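Local coordinates for probable acetyltransferase (Agrobacterium tumefaciens, PDB 2GE3), which binds acetyl coenzyme A and, as a member of the GNAT family, probably transfers its acetyl group to an acceptor that is not known, at residues G71-R76 with L89-L94; E123-A128 with I159-M164; I140-E145 with M164-G169. All blocks are in the same frame, centred on the assembly; numbering follows the deposited sequence.

Following the chain from the N terminus, contact 1 comes first: it closes a short interval of twelve residues between 71-76 and 89-94, around the turn of the hairpin of strands 68-77 and 86-93. Contact 2 opens only afterwards, when strand 121-127 meets strand 158-167 across thirty residues that include helix 131-140 and strand 143-153. Contact 3 starts within that interval and ends beyond it, so contacts 2 and 3 cross, sharing Met164 and strand 158-167. All three belong to one seven-stranded mixed sheet. Strand 86-93 runs parallel to 121-127, and Leu89 N lies 2.9 Å from Glu123 O, linking contacts 1 and 2. Both touch acetyl coenzyme A, whereas contact 3 carries the sheet to one of its two outermost strands, 143-153.

Contact 1: G71-R76 with L89-L94; sequences GWCDIR and LGMGIL. With ACO (acetyl coenzyme *a), chain E.
Strands 71-76 and 89-93 run antiparallel, their axes 4.7 Å apart at closest approach and 175° between directions, with Trp72 facing Gly92 and Asp74 facing Gly90 as hydrogen-bonded pairs. Asp74 N to Gly90 O, at 2.8 Å, is the shortest of the four backbone bonds. The indole of Trp72 lies across its neighbour strand: chi1 (74°) sets CG between the backbone N and the carbonyl carbon, and chi2 (95°) turns one ring face over the main chain of Met91 and Gly92. Gly92 CA stands 3.7 Å from the centroid of the six-membered ring, a CH-pi contact over the face. Glycine suits this place because a CB here would clash with Trp72 CH2. Helix 18-29 also packs on the indole, its Phe21 ring meeting it edge-to-face. The other sheet face is apolar. Cys73 SG meets Leu89 CD1 at 4.0 Å, Ile75 CG1 touches the same methyl, and Cys73 CB rests against Met91 CB; helix 102-117 covers this side. Met91, a selenomethionine, turns CG and SE to the CEP methyl of the cofactor. Its backbone O accepts a weak hydrogen bond from ACO N4P at 2.9 Å, while Ile93 N gives another weak one to ACO O9P at 2.7 Å. Pantetheine amide groups bonding to the main chain of this strand, much as a neighbouring strand would, are characteristic of the GNAT fold.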
loop_
_atom_site.group_PDB
_atom_site.type_symbol
_atom_site.label_atom_id
_atom_site.label_comp_id
_atom_site.label_asym_id
_atom_site.label_seq_id
_atom_site.Cartn_x
_atom_site.Cartn_y
_atom_site.Cartn_z
ATOM N N GLY A 71 0.075 -13.906 20.288
ATOM C CA GLY A 71 0.820 -12.970 19.503
ATOM C C GLY A 71 1.117 -13.563 18.147
ATOM O O GLY A 71 1.053 -14.743 18.012
ATOM N N TRP A 72 1.430 -12.697 17.166
ATOM C CA TRP A 72 1.709 -13.109 15.792
ATOM C C TRP A 72 2.581 -12.050 15.123
ATOM O O TRP A 72 2.645 -10.928 15.547
ATOM C CB TRP A 72 0.434 -13.286 14.995
ATOM C CG TRP A 72 -0.198 -11.973 14.617
ATOM C CD1 TRP A 72 -0.035 -11.288 13.432
ATOM C CD2 TRP A 72 -1.084 -11.192 15.424
ATOM N NE1 TRP A 72 -0.816 -10.175 13.441
ATOM C CE2 TRP A 72 -1.462 -10.085 14.655
ATOM C CE3 TRP A 72 -1.637 -11.364 16.732
ATOM C CZ2 TRP A 72 -2.341 -9.070 15.147
ATOM C CZ3 TRP A 72 -2.552 -10.349 17.215
ATOM C CH2 TRP A 72 -2.860 -9.241 16.433
ATOM N N CYS A 73 3.265 -12.456 14.075
ATOM C CA CYS A 73 4.004 -11.543 13.278
ATOM C C CYS A 73 3.927 -12.165 11.901
ATOM O O CYS A 73 4.191 -13.358 11.736
ATOM C CB CYS A 73 5.453 -11.409 13.838
ATOM S SG CYS A 73 6.560 -10.325 12.910
ATOM N N ASP A 74 3.658 -11.361 10.890
ATOM C CA ASP A 74 3.601 -11.923 9.570
ATOM C C ASP A 74 4.080 -10.983 8.451
ATOM O O ASP A 74 4.141 -9.757 8.609
ATOM C CB ASP A 74 2.260 -12.598 9.262
ATOM C CG ASP A 74 1.038 -11.667 9.373
ATOM O OD1 ASP A 74 1.129 -10.435 9.092
ATOM O OD2 ASP A 74 -0.070 -12.216 9.700
ATOM N N ILE A 75 4.517 -11.593 7.353
ATOM C CA ILE A 75 5.032 -10.786 6.238
ATOM C C ILE A 75 4.223 -11.170 4.979
ATOM O O ILE A 75 4.249 -12.341 4.572
ATOM C CB ILE A 75 6.608 -10.838 6.086
ATOM C CG1 ILE A 75 7.292 -10.243 7.323
ATOM C CG2 ILE A 75 7.112 -10.058 4.813
ATOM C CD1 ILE A 75 8.856 -10.315 7.399
ATOM N N ARG A 76 3.442 -10.224 4.439
ATOM C CA ARG A 76 2.775 -10.426 3.146
ATOM C C ARG A 76 3.622 -9.907 1.962
ATOM O O ARG A 76 3.921 -8.694 1.851
ATOM C CB ARG A 76 1.346 -9.870 3.141
ATOM C CG ARG A 76 1.227 -8.296 3.224
ATOM C CD ARG A 76 -0.261 -7.791 3.301
ATOM N NE ARG A 76 -0.916 -8.725 4.233
ATOM C CZ ARG A 76 -0.943 -8.544 5.543
ATOM N NH1 ARG A 76 -0.400 -7.418 6.051
ATOM N NH2 ARG A 76 -1.511 -9.475 6.328
ATOM N N LEU A 89 5.062 -6.098 6.776
ATOM C CA LEU A 89 4.984 -6.689 8.107
ATOM C C LEU A 89 3.744 -6.207 8.936
ATOM O O LEU A 89 3.399 -5.048 8.889
ATOM C CB LEU A 89 6.314 -6.468 8.877
ATOM C CG LEU A 89 6.518 -7.210 10.248
ATOM C CD1 LEU A 89 7.935 -7.589 10.405
ATOM C CD2 LEU A 89 6.123 -6.289 11.320
ATOM N N GLY A 90 3.030 -7.134 9.605
ATOM C CA GLY A 90 2.100 -6.774 10.714
ATOM C C GLY A 90 2.317 -7.702 11.925
ATOM O O GLY A 90 2.844 -8.790 11.804
HETATM N N MSE A 91 1.955 -7.241 13.104
HETATM C CA MSE A 91 2.153 -8.005 14.303
HETATM C C MSE A 91 1.357 -7.413 15.430
HETATM O O MSE A 91 1.006 -6.219 15.385
HETATM C CB MSE A 91 3.602 -7.975 14.708
HETATM C CG MSE A 91 4.054 -6.609 15.055
HETATM SE SE MSE A 91 6.048 -6.811 15.506
HETATM C CE MSE A 91 5.965 -8.512 16.725
ATOM N N GLY A 92 1.136 -8.243 16.448
ATOM C CA GLY A 92 0.308 -7.858 17.586
ATOM C C GLY A 92 0.538 -8.831 18.709
ATOM O O GLY A 92 0.868 -10.012 18.495
ATOM N N ILE A 93 0.329 -8.372 19.927
ATOM C CA ILE A 93 0.524 -9.210 21.103
ATOM C C ILE A 93 -0.582 -8.804 22.086
ATOM O O ILE A 93 -0.837 -7.609 22.240
ATOM C CB ILE A 93 1.984 -8.981 21.705
ATOM C CG1 ILE A 93 3.063 -9.502 20.749
ATOM C CG2 ILE A 93 2.170 -9.641 23.085
ATOM C CD1 ILE A 93 4.466 -9.391 21.264
ATOM N N LEU A 94 -1.185 -9.797 22.756
ATOM C CA LEU A 94 -2.154 -9.600 23.792
ATOM C C LEU A 94 -1.531 -8.735 24.902
ATOM O O LEU A 94 -0.357 -8.871 25.189
ATOM C CB LEU A 94 -2.648 -10.965 24.352
ATOM C CG LEU A 94 -3.486 -11.822 23.391
ATOM C CD1 LEU A 94 -4.134 -12.976 24.143
ATOM C CD2 LEU A 94 -4.523 -10.945 22.642
HETATM N N1A ACO E . 7.986 4.264 24.830
HETATM C C2A ACO E . 9.227 4.039 24.398
HETATM N N3A ACO E . 9.744 2.797 24.409
HETATM C C4A ACO E . 9.029 1.749 24.890
HETATM C C5A ACO E . 7.682 1.921 25.349
HETATM C C6A ACO E . 7.162 3.283 25.309
HETATM N N6A ACO E . 5.843 3.451 25.737
HETATM N N7A ACO E . 7.219 0.697 25.828
HETATM C C8A ACO E . 8.168 -0.219 25.632
HETATM N N9A ACO E . 9.247 0.424 25.109
HETATM C C1B ACO E . 10.465 -0.239 24.721
HETATM C C2B ACO E . 10.970 -1.325 25.657
HETATM O O2B ACO E . 11.883 -0.663 26.560
HETATM C C3B ACO E . 11.626 -2.197 24.577
HETATM O O3B ACO E . 12.814 -1.535 24.116
HETATM P P3B ACO E . 14.323 -1.701 24.739
HETATM O O7A ACO E . 14.435 -1.121 26.144
HETATM O O8A ACO E . 15.015 -0.804 23.710
HETATM O O9A ACO E . 14.515 -3.176 24.872
HETATM C C4B ACO E . 10.702 -2.142 23.359
HETATM O O4B ACO E . 10.091 -0.862 23.459
HETATM C C5B ACO E . 9.587 -3.222 23.435
HETATM O O5B ACO E . 10.165 -4.475 23.101
HETATM P P1A ACO E . 9.450 -5.841 23.225
HETATM O O1A ACO E . 10.249 -6.710 22.329
HETATM O O2A ACO E . 9.382 -5.941 24.733
HETATM O O3A ACO E . 8.014 -5.477 22.561
HETATM P P2A ACO E . 6.625 -6.186 22.681
HETATM O O4A ACO E . 6.607 -7.621 23.106
HETATM O O5A ACO E . 5.818 -5.228 23.514
HETATM O O6A ACO E . 6.128 -6.141 21.113
HETATM C CBP ACO E . 4.534 -4.695 19.952
HETATM C CCP ACO E . 5.968 -4.851 20.486
HETATM C CDP ACO E . 4.394 -3.219 19.451
HETATM C CEP ACO E . 4.243 -5.691 18.830
HETATM C CAP ACO E . 3.431 -5.045 21.031
HETATM O OAP ACO E . 3.665 -4.169 22.106
HETATM C C9P ACO E . 1.977 -4.909 20.676
HETATM O O9P ACO E . 1.374 -5.868 20.196
HETATM N N8P ACO E . 1.350 -3.739 20.913
HETATM C C7P ACO E . -0.049 -3.578 20.453
HETATM C C6P ACO E . -0.238 -3.770 18.962
HETATM C C5P ACO E . 0.723 -3.076 18.027
HETATM O O5P ACO E . 1.173 -1.955 18.243
HETATM N N4P ACO E . 1.009 -3.735 16.897
HETATM C C3P ACO E . 2.144 -3.353 16.081
HETATM C C2P ACO E . 1.871 -2.010 15.450
HETATM S S1P ACO E . 0.573 -2.157 14.247
HETATM C C ACO E . 1.511 -0.971 13.538
HETATM O O ACO E . 2.674 -0.927 13.836
HETATM C CH3 ACO E . 0.817 -0.126 12.499
#

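Contact 2: E123-A128 with I159-M164; sequences ELSVHA and IDSLNM. With ACO (acetyl coenzyme *a), chain E.
Leu124 and Met164 lie side by side and point the same way, Leu124 CD1 resting 3.6 Å from Met164 CB. Chi1 (63°) places Leu124 CG between the backbone N and the carbonyl carbon, and from it CD1 reaches toward Met164. Farther along this face, Val126 and Leu162 are set aslant, with Val126 CG1 against Leu162 CB at 3.8 Å; the same methyl reaches the selenium of Met164, a selenomethionine. Leu162 CD2 extends to Ala128 CB. These branched and flexible apolar chains suit a face that helix 131-140 covers through Tyr137, Ala133 and Ile134.

The opposite face is more polar. Ser125 OG and Asn163 OD1 approach to 2.9 Å, and a water donates to both Leu124 O and Asn163 OD1. Beyond them, Ile159 CG2 packs on His127 CB at 3.9 Å, while His127 ND1 is hydrogen-bonded to Lys33 O. Asp160 directs its carboxylate away from this pairing, to Asp150 N and Arg149.

Antiparallel backbone bonds join the two strands, Leu162 N to Val126 O being nearly straight at 2.7 Å and 173°. Val126 CG2 lies 3.5 Å from the acetyl O of the cofactor. The strands are thus held by main-chain bonds, and the Val126 side chain offers that oxygen a methyl and no polar group.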
loop_
_atom_site.group_PDB
_atom_site.type_symbol
_atom_site.label_atom_id
_atom_site.label_comp_id
_atom_site.label_asym_id
_atom_site.label_seq_id
_atom_site.Cartn_x
_atom_site.Cartn_y
_atom_site.Cartn_z
ATOM N N GLU A 123 8.768 -3.776 4.729
ATOM C CA GLU A 123 8.255 -2.455 5.014
ATOM C C GLU A 123 7.048 -2.537 5.936
ATOM O O GLU A 123 6.459 -3.596 6.084
ATOM C CB GLU A 123 7.984 -1.666 3.700
ATOM C CG GLU A 123 6.721 -2.016 3.020
ATOM C CD GLU A 123 6.557 -1.410 1.523
ATOM O OE1 GLU A 123 5.360 -1.194 1.222
ATOM O OE2 GLU A 123 7.534 -1.129 0.720
ATOM N N LEU A 124 6.801 -1.439 6.644
ATOM C CA LEU A 124 5.765 -1.316 7.675
ATOM C C LEU A 124 5.359 0.127 7.810
ATOM O O LEU A 124 6.085 1.077 7.416
ATOM C CB LEU A 124 6.208 -1.944 9.024
ATOM C CG LEU A 124 7.372 -1.444 9.844
ATOM C CD1 LEU A 124 7.061 -0.021 10.539
ATOM C CD2 LEU A 124 7.773 -2.508 10.834
ATOM N N SER A 125 4.145 0.306 8.282
ATOM C CA SER A 125 3.617 1.617 8.663
ATOM C C SER A 125 3.238 1.574 10.129
ATOM O O SER A 125 2.656 0.603 10.538
ATOM C CB SER A 125 2.364 1.871 7.852
ATOM O OG SER A 125 2.863 2.363 6.583
ATOM N N VAL A 126 3.560 2.601 10.905
ATOM C CA VAL A 126 3.245 2.644 12.311
ATOM C C VAL A 126 2.677 4.025 12.713
ATOM O O VAL A 126 3.158 5.056 12.219
ATOM C CB VAL A 126 4.509 2.228 13.157
ATOM C CG1 VAL A 126 5.716 3.229 12.928
ATOM C CG2 VAL A 126 4.203 2.087 14.564
ATOM N N HIS A 127 1.682 4.042 13.608
ATOM C CA HIS A 127 1.166 5.295 14.112
ATOM C C HIS A 127 2.238 6.068 14.830
ATOM O O HIS A 127 2.996 5.508 15.648
ATOM C CB HIS A 127 -0.094 5.115 15.008
ATOM C CG HIS A 127 -1.249 4.432 14.345
ATOM N ND1 HIS A 127 -2.359 4.011 15.037
ATOM C CD2 HIS A 127 -1.475 4.082 13.053
ATOM C CE1 HIS A 127 -3.192 3.392 14.219
ATOM N NE2 HIS A 127 -2.660 3.388 13.016
ATOM N N ALA A 128 2.300 7.378 14.560
ATOM C CA ALA A 128 3.399 8.224 15.077
ATOM C C ALA A 128 3.410 8.266 16.605
ATOM O O ALA A 128 4.455 8.532 17.243
ATOM C CB ALA A 128 3.419 9.662 14.488
ATOM N N ILE A 159 -4.295 10.974 12.722
ATOM C CA ILE A 159 -2.993 10.474 13.226
ATOM C C ILE A 159 -1.989 10.438 12.053
ATOM O O ILE A 159 -2.302 9.989 10.952
ATOM C CB ILE A 159 -3.104 8.975 13.809
ATOM C CG1 ILE A 159 -4.358 8.762 14.653
ATOM C CG2 ILE A 159 -1.908 8.559 14.636
ATOM C CD1 ILE A 159 -4.553 9.814 15.627
ATOM N N ASP A 160 -0.784 10.910 12.304
ATOM C CA ASP A 160 0.340 10.626 11.423
ATOM C C ASP A 160 0.779 9.178 11.458
ATOM O O ASP A 160 0.677 8.439 12.458
ATOM C CB ASP A 160 1.504 11.535 11.816
ATOM C CG ASP A 160 1.197 13.027 11.533
ATOM O OD1 ASP A 160 0.052 13.369 11.211
ATOM O OD2 ASP A 160 2.096 13.870 11.631
ATOM N N SER A 161 1.297 8.767 10.338
ATOM C CA SER A 161 1.836 7.413 10.255
ATOM C C SER A 161 3.325 7.561 9.866
ATOM O O SER A 161 3.682 8.462 9.145
ATOM C CB SER A 161 1.085 6.621 9.167
ATOM O OG SER A 161 1.128 5.270 9.521
ATOM N N LEU A 162 4.176 6.699 10.368
ATOM C CA LEU A 162 5.595 6.670 9.994
ATOM C C LEU A 162 5.831 5.475 9.180
ATOM O O LEU A 162 5.424 4.349 9.550
ATOM C CB LEU A 162 6.505 6.560 11.223
ATOM C CG LEU A 162 6.316 7.664 12.289
ATOM C CD1 LEU A 162 7.314 7.549 13.457
ATOM C CD2 LEU A 162 6.306 9.110 11.716
ATOM N N ASN A 163 6.539 5.685 8.093
ATOM C CA ASN A 163 6.955 4.538 7.245
ATOM C C ASN A 163 8.335 4.138 7.569
ATOM O O ASN A 163 9.182 4.984 7.694
ATOM C CB ASN A 163 6.934 4.925 5.759
ATOM C CG ASN A 163 5.540 5.169 5.305
ATOM O OD1 ASN A 163 4.752 4.298 5.478
ATOM N ND2 ASN A 163 5.203 6.389 4.856
HETATM N N MSE A 164 8.577 2.853 7.634
HETATM C CA MSE A 164 9.885 2.370 8.051
HETATM C C MSE A 164 10.136 1.155 7.179
HETATM O O MSE A 164 9.192 0.566 6.694
HETATM C CB MSE A 164 9.870 1.994 9.528
HETATM C CG MSE A 164 9.427 3.223 10.487
HETATM SE SE MSE A 164 9.708 2.517 12.323
HETATM C CE MSE A 164 11.757 2.616 12.344
HETATM N N1A ACO E . 7.986 4.264 24.830
HETATM C C2A ACO E . 9.227 4.039 24.398
HETATM N N3A ACO E . 9.744 2.797 24.409
HETATM C C4A ACO E . 9.029 1.749 24.890
HETATM C C5A ACO E . 7.682 1.921 25.349
HETATM C C6A ACO E . 7.162 3.283 25.309
HETATM N N6A ACO E . 5.843 3.451 25.737
HETATM N N7A ACO E . 7.219 0.697 25.828
HETATM C C8A ACO E . 8.168 -0.219 25.632
HETATM N N9A ACO E . 9.247 0.424 25.109
HETATM C C1B ACO E . 10.465 -0.239 24.721
HETATM C C2B ACO E . 10.970 -1.325 25.657
HETATM O O2B ACO E . 11.883 -0.663 26.560
HETATM C C3B ACO E . 11.626 -2.197 24.577
HETATM O O3B ACO E . 12.814 -1.535 24.116
HETATM P P3B ACO E . 14.323 -1.701 24.739
HETATM O O7A ACO E . 14.435 -1.121 26.144
HETATM O O8A ACO E . 15.015 -0.804 23.710
HETATM O O9A ACO E . 14.515 -3.176 24.872
HETATM C C4B ACO E . 10.702 -2.142 23.359
HETATM O O4B ACO E . 10.091 -0.862 23.459
HETATM C C5B ACO E . 9.587 -3.222 23.435
HETATM O O5B ACO E . 10.165 -4.475 23.101
HETATM P P1A ACO E . 9.450 -5.841 23.225
HETATM O O1A ACO E . 10.249 -6.710 22.329
HETATM O O2A ACO E . 9.382 -5.941 24.733
HETATM O O3A ACO E . 8.014 -5.477 22.561
HETATM P P2A ACO E . 6.625 -6.186 22.681
HETATM O O4A ACO E . 6.607 -7.621 23.106
HETATM O O5A ACO E . 5.818 -5.228 23.514
HETATM O O6A ACO E . 6.128 -6.141 21.113
HETATM C CBP ACO E . 4.534 -4.695 19.952
HETATM C CCP ACO E . 5.968 -4.851 20.486
HETATM C CDP ACO E . 4.394 -3.219 19.451
HETATM C CEP ACO E . 4.243 -5.691 18.830
HETATM C CAP ACO E . 3.431 -5.045 21.031
HETATM O OAP ACO E . 3.665 -4.169 22.106
HETATM C C9P ACO E . 1.977 -4.909 20.676
HETATM O O9P ACO E . 1.374 -5.868 20.196
HETATM N N8P ACO E . 1.350 -3.739 20.913
HETATM C C7P ACO E . -0.049 -3.578 20.453
HETATM C C6P ACO E . -0.238 -3.770 18.962
HETATM C C5P ACO E . 0.723 -3.076 18.027
HETATM O O5P ACO E . 1.173 -1.955 18.243
HETATM N N4P ACO E . 1.009 -3.735 16.897
HETATM C C3P ACO E . 2.144 -3.353 16.081
HETATM C C2P ACO E . 1.871 -2.010 15.450
HETATM S S1P ACO E . 0.573 -2.157 14.247
HETATM C C ACO E . 1.511 -0.971 13.538
HETATM O O ACO E . 2.674 -0.927 13.836
HETATM C CH3 ACO E . 0.817 -0.126 12.499
HETATM O O HOH W 1 5.141 1.733 4.622
#

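Contact 3: I140-E145 with M164-G169; sequences IGFAHE and MAIIFG
Phe142 chi1 (-78°) sets CG anti to the carbonyl carbon, and chi2 (77°) turns a face of the ring to Ile166. The two side chains cross at about a right angle. Ile166 CB stands over the centre of the phenyl face, 4.1 Å from the centroid, and CG2 touches Phe142 CE2 and CZ, while Ala165 N lies in plane at the ring's edge. A broad flat ring suits this place, since it covers backbone and branched side chain together. Ile166 CD1 reaches Gly141 O at 3.7 Å. Gly141, just past helix 131-140, closes it in a Schellman motif, and its positive phi calls for glycine.

His144 and Met164 run side by side. The selenomethionine bends at chi3 (74°), and its CE sits 3.6 Å above the centre of the His144 imidazole, a CH-pi contact; His144 NE2 is hydrogen-bonded to Glu138. Ala143 N donates to Ala165 O at 2.9 Å, and Ala165 N returns the bond to Ala143 O. Beside this pair, the small Ala165 CB packs 3.5 Å from Glu145 CD. The carboxylate of Glu145 makes salt bridges to Arg121 and to Arg149 of the second subunit.

The contact lies at the open end of a hairpin, joining the start of strand 143-153 to the end of strand 158-167, directly after helix 131-140. Strand 121-127 flanks 158-167 on its other side, Phe142 packing on Leu124, while Ile140 leans on helix 102-117.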
loop_
_atom_site.group_PDB
_atom_site.type_symbol
_atom_site.label_atom_id
_atom_site.label_comp_id
_atom_site.label_asym_id
_atom_site.label_seq_id
_atom_site.Cartn_x
_atom_site.Cartn_y
_atom_site.Cartn_z
ATOM N N ILE A 140 15.169 -3.428 16.432
ATOM C CA ILE A 140 15.386 -4.535 15.497
ATOM C C ILE A 140 16.236 -4.095 14.284
ATOM O O ILE A 140 16.833 -4.929 13.687
ATOM C CB ILE A 140 14.030 -5.083 14.994
ATOM C CG1 ILE A 140 13.229 -5.708 16.160
ATOM C CG2 ILE A 140 14.222 -6.103 13.864
ATOM C CD1 ILE A 140 13.879 -6.797 16.955
ATOM N N GLY A 141 16.253 -2.793 13.920
ATOM C CA GLY A 141 17.079 -2.289 12.842
ATOM C C GLY A 141 16.250 -1.743 11.641
ATOM O O GLY A 141 16.811 -1.481 10.591
ATOM N N PHE A 142 14.939 -1.471 11.806
ATOM C CA PHE A 142 14.179 -0.748 10.769
ATOM C C PHE A 142 14.671 0.706 10.705
ATOM O O PHE A 142 15.013 1.253 11.699
ATOM C CB PHE A 142 12.684 -0.779 11.003
ATOM C CG PHE A 142 12.074 -2.078 10.615
ATOM C CD1 PHE A 142 12.198 -3.204 11.448
ATOM C CD2 PHE A 142 11.343 -2.187 9.429
ATOM C CE1 PHE A 142 11.602 -4.413 11.099
ATOM C CE2 PHE A 142 10.755 -3.417 9.055
ATOM C CZ PHE A 142 10.850 -4.527 9.894
ATOM N N ALA A 143 14.789 1.254 9.505
ATOM C CA ALA A 143 15.093 2.625 9.247
ATOM C C ALA A 143 13.785 3.407 9.018
ATOM O O ALA A 143 12.829 2.929 8.321
ATOM C CB ALA A 143 16.022 2.720 7.981
ATOM N N HIS A 144 13.764 4.645 9.518
ATOM C CA HIS A 144 12.723 5.540 9.147
ATOM C C HIS A 144 12.844 5.974 7.711
ATOM O O HIS A 144 13.933 6.376 7.251
ATOM C CB HIS A 144 12.760 6.802 10.094
ATOM C CG HIS A 144 12.325 6.490 11.505
ATOM N ND1 HIS A 144 11.005 6.418 11.865
ATOM C CD2 HIS A 144 13.033 6.201 12.625
ATOM C CE1 HIS A 144 10.904 6.162 13.155
ATOM N NE2 HIS A 144 12.123 5.979 13.630
ATOM N N GLU A 145 11.699 6.036 7.037
ATOM C CA GLU A 145 11.676 6.364 5.616
ATOM C C GLU A 145 10.804 7.534 5.308
ATOM O O GLU A 145 10.858 7.963 4.190
ATOM C CB GLU A 145 11.188 5.208 4.742
ATOM C CG GLU A 145 12.258 4.132 4.634
ATOM C CD GLU A 145 11.991 3.193 3.455
ATOM O OE1 GLU A 145 12.976 2.742 2.826
ATOM O OE2 GLU A 145 10.772 2.918 3.174
HETATM N N MSE A 164 8.577 2.853 7.634
HETATM C CA MSE A 164 9.885 2.370 8.051
HETATM C C MSE A 164 10.136 1.155 7.179
HETATM O O MSE A 164 9.192 0.566 6.694
HETATM C CB MSE A 164 9.870 1.994 9.528
HETATM C CG MSE A 164 9.427 3.223 10.487
HETATM SE SE MSE A 164 9.708 2.517 12.323
HETATM C CE MSE A 164 11.757 2.616 12.344
ATOM N N ALA A 165 11.397 0.795 6.997
ATOM C CA ALA A 165 11.761 -0.357 6.208
ATOM C C ALA A 165 13.128 -0.958 6.619
ATOM O O ALA A 165 14.024 -0.261 7.169
ATOM C CB ALA A 165 11.723 -0.027 4.725
ATOM N N ILE A 166 13.274 -2.242 6.348
ATOM C CA ILE A 166 14.572 -2.908 6.488
ATOM C C ILE A 166 14.972 -3.527 5.175
ATOM O O ILE A 166 14.129 -4.022 4.446
ATOM C CB ILE A 166 14.549 -3.956 7.681
ATOM C CG1 ILE A 166 15.939 -4.226 8.258
ATOM C CG2 ILE A 166 13.732 -5.212 7.291
ATOM C CD1 ILE A 166 15.860 -4.909 9.740
ATOM N N ILE A 167 16.266 -3.475 4.842
ATOM C CA ILE A 167 16.763 -4.084 3.599
ATOM C C ILE A 167 17.771 -5.167 4.007
ATOM O O ILE A 167 18.675 -4.896 4.827
ATOM C CB ILE A 167 17.318 -3.077 2.544
ATOM C CG1 ILE A 167 16.185 -2.410 1.754
ATOM C CG2 ILE A 167 18.273 -3.762 1.485
ATOM C CD1 ILE A 167 16.345 -1.075 1.821
ATOM N N PHE A 168 17.557 -6.411 3.517
ATOM C CA PHE A 168 18.478 -7.506 3.901
ATOM C C PHE A 168 19.761 -7.333 3.105
ATOM O O PHE A 168 19.743 -7.055 1.888
ATOM C CB PHE A 168 17.897 -8.892 3.674
ATOM C CG PHE A 168 16.735 -9.196 4.525
ATOM C CD1 PHE A 168 15.510 -9.510 3.919
ATOM C CD2 PHE A 168 16.837 -9.134 5.966
ATOM C CE1 PHE A 168 14.411 -9.777 4.676
ATOM C CE2 PHE A 168 15.738 -9.371 6.742
ATOM C CZ PHE A 168 14.523 -9.729 6.116
ATOM N N GLY A 169 20.844 -7.405 3.857
ATOM C CA GLY A 169 22.190 -7.426 3.312
ATOM C C GLY A 169 22.625 -8.841 3.537
ATOM O O GLY A 169 23.464 -9.326 2.785
#